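Conjugal transfer protein TRWB (Escherichia coli, PDB 1GKI) couples the relaxosome of a conjugative plasmid to the type IV secretion channel, binding adenine nucleotides and probably pumping DNA as a hexameric ATP-driven motor. Local coordinates at the adenosine-5'-diphosphate site. Sequence-based numbering; all coordinates share one arbitrary frame. Chains: chain A/B, Conjugal transfer protein TRWB.

The adenosine-5'-diphosphate site. Residues chain A 61-68, 71, 403, 422; chain B 54, 305. With ADP (adenosine-5'-diphosphate), chain C; MG (magnesium ion), chain D.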
# COMPACT_ATOMS: atom_id res chain seq x y z
N ALA A 61 -13.02 9.24 24.05
CA ALA A 61 -12.65 10.55 23.54
C ALA A 61 -12.09 11.42 24.64
O ALA A 61 -12.31 11.15 25.82
CB ALA A 61 -13.85 11.22 22.91
N THR A 62 -11.36 12.46 24.27
CA THR A 62 -10.78 13.36 25.25
C THR A 62 -11.88 14.03 26.05
O THR A 62 -12.85 14.56 25.48
CB THR A 62 -9.88 14.42 24.56
OG1 THR A 62 -9.42 15.37 25.53
CG2 THR A 62 -10.65 15.15 23.46
N GLY A 63 -11.76 13.98 27.37
CA GLY A 63 -12.74 14.61 28.25
C GLY A 63 -14.00 13.83 28.56
O GLY A 63 -15.01 14.40 28.98
N THR A 64 -13.95 12.51 28.40
CA THR A 64 -15.10 11.66 28.66
C THR A 64 -15.05 10.94 30.00
O THR A 64 -16.07 10.43 30.47
CB THR A 64 -15.29 10.61 27.54
OG1 THR A 64 -14.13 9.78 27.47
CG2 THR A 64 -15.51 11.29 26.19
N GLY A 65 -13.88 10.87 30.62
CA GLY A 65 -13.80 10.21 31.92
C GLY A 65 -12.78 9.10 32.13
O GLY A 65 -12.81 8.44 33.17
N LYS A 66 -11.88 8.89 31.18
CA LYS A 66 -10.88 7.85 31.33
C LYS A 66 -10.16 8.03 32.66
O LYS A 66 -10.00 7.09 33.44
CB LYS A 66 -9.86 7.90 30.19
CG LYS A 66 -10.40 7.48 28.84
CD LYS A 66 -9.32 7.48 27.77
CE LYS A 66 -8.73 8.86 27.56
NZ LYS A 66 -9.77 9.88 27.27
N SER A 67 -9.73 9.26 32.93
CA SER A 67 -9.01 9.58 34.15
C SER A 67 -9.84 9.34 35.40
O SER A 67 -9.33 8.84 36.40
CB SER A 67 -8.52 11.02 34.12
OG SER A 67 -7.67 11.23 33.00
N VAL A 68 -11.12 9.70 35.35
CA VAL A 68 -12.00 9.48 36.49
C VAL A 68 -12.05 7.98 36.73
O VAL A 68 -11.83 7.51 37.85
CB VAL A 68 -13.45 10.00 36.23
CG1 VAL A 68 -14.43 9.38 37.23
CG2 VAL A 68 -13.51 11.51 36.36
N ARG A 71 -8.77 6.54 38.11
CA ARG A 71 -8.54 7.01 39.47
C ARG A 71 -9.39 6.18 40.44
O ARG A 71 -8.90 5.77 41.49
CB ARG A 71 -8.89 8.49 39.58
CG ARG A 71 -8.07 9.24 40.63
CD ARG A 71 -8.48 10.70 40.71
NE ARG A 71 -8.40 11.36 39.42
CZ ARG A 71 -9.37 12.09 38.89
NH1 ARG A 71 -10.51 12.27 39.55
NH2 ARG A 71 -9.20 12.63 37.69
N LEU A 403 -18.72 11.03 31.06
CA LEU A 403 -18.94 10.25 32.27
C LEU A 403 -19.99 9.15 32.14
O LEU A 403 -20.68 8.80 33.10
CB LEU A 403 -19.31 11.19 33.42
CG LEU A 403 -18.19 12.17 33.77
CD1 LEU A 403 -18.69 13.19 34.75
CD2 LEU A 403 -17.01 11.40 34.33
N ILE A 422 -18.12 11.15 39.58
CA ILE A 422 -16.89 11.88 39.87
C ILE A 422 -16.66 11.94 41.37
O ILE A 422 -17.19 12.83 42.04
CB ILE A 422 -16.95 13.33 39.36
CG1 ILE A 422 -17.20 13.34 37.86
CG2 ILE A 422 -15.64 14.05 39.69
CD1 ILE A 422 -17.35 14.75 37.29
N ARG B 54 -13.81 21.64 24.13
CA ARG B 54 -13.77 20.34 23.47
C ARG B 54 -13.46 20.59 22.00
O ARG B 54 -13.30 19.66 21.22
CB ARG B 54 -15.12 19.64 23.57
CG ARG B 54 -15.70 19.53 24.97
CD ARG B 54 -15.47 18.18 25.61
NE ARG B 54 -14.80 18.36 26.88
CZ ARG B 54 -15.25 18.05 28.09
NH1 ARG B 54 -14.49 18.30 29.14
NH2 ARG B 54 -16.43 17.47 28.27
N ARG B 305 -7.41 21.86 28.34
CA ARG B 305 -8.60 22.19 29.12
C ARG B 305 -8.26 23.01 30.35
O ARG B 305 -8.94 24.00 30.64
CB ARG B 305 -9.34 20.92 29.53
CG ARG B 305 -10.86 21.08 29.60
CD ARG B 305 -11.56 19.91 30.27
NE ARG B 305 -11.37 18.63 29.59
CZ ARG B 305 -10.92 17.53 30.20
NH1 ARG B 305 -10.61 17.52 31.44
NH2 ARG B 305 -10.79 16.40 29.59
PB ADP C . -10.37 11.94 29.98
O1B ADP C . -9.77 13.33 29.76
O2B ADP C . -11.37 11.50 28.98
O3B ADP C . -9.23 10.88 30.20
PA ADP C . -11.17 13.01 32.55
O1A ADP C . -9.78 13.54 32.79
O2A ADP C . -11.92 12.45 33.68
O3A ADP C . -11.05 11.90 31.38
O5' ADP C . -11.99 14.18 31.86
C5' ADP C . -13.37 13.92 31.54
C4' ADP C . -14.38 14.79 32.25
O4' ADP C . -14.51 14.34 33.65
C3' ADP C . -14.11 16.28 32.39
O3' ADP C . -14.53 16.96 31.19
C2' ADP C . -15.01 16.70 33.60
O2' ADP C . -16.39 16.95 33.16
C1' ADP C . -14.94 15.44 34.48
N9 ADP C . -14.02 15.59 35.71
C8 ADP C . -12.93 14.88 36.00
N7 ADP C . -12.37 15.24 37.11
C5 ADP C . -13.18 16.28 37.58
C6 ADP C . -13.16 17.12 38.77
N6 ADP C . -12.20 17.01 39.74
N1 ADP C . -14.14 18.07 38.90
C2 ADP C . -15.09 18.17 37.97
N3 ADP C . -15.19 17.44 36.83
C4 ADP C . -14.21 16.50 36.70
MG MG D . -7.23 11.62 30.56
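The loop before helix 66-79 curls round the beta-phosphate with A:Gly63 and A:Gly65 at positive phi (83° and 127°), so that backbone N-H groups turn inward. This is the Walker A motif, or P-loop, of a nucleotide-binding coupling protein, here with ADP and magnesium, both partly occupied. A:Thr64 N donates to the beta-phosphate oxygen ADP O2B at 2.8 Å. A:Gly65 N donates to the same oxygen, fairly straight. A:Lys66 NZ also bonds ADP O2B, a salt bridge of 2.8 Å. The lysine runs out with chi2 extended and then bends at chi3 and chi4, which brings NZ alongside the beta-phosphate oxygens. An alanine here would remove the ammonium group and would probably weaken the hold on the beta-phosphate. A:Thr64 OG1 donates to A:Ala61 O in the carbonyl plane, on a lone pair, and so braces the loop from behind. A:Ser67 N bonds ADP O3B of the beta-phosphate at 3.2 Å. The hydroxyl A:Ser67 OG, beside its own backbone N (chi1 -59°), lies 2.5 Å from the magnesium ion MG, which ADP O3B also binds; further ligands such as water may be unseen. The base has A:Ile422 CD1 against it near N3 and C4, while A:Val68 CG2 touches C8. Chain B adds two arginines, so the site lies between subunits. B:Arg305 NH2 reaches the beta-phosphate oxygen ADP O1B in the plane of its guanidinium, forming a salt bridge at 3.2 Å, and may thus serve as an arginine finger from the neighbouring subunit. One face of this guanidinium lies against the ribose hydroxyl ADP O3'. B:Arg54 NH1 donates a hydrogen bond to the same hydroxyl, which is tilted out of its guanidinium plane, and so recognises the ribose.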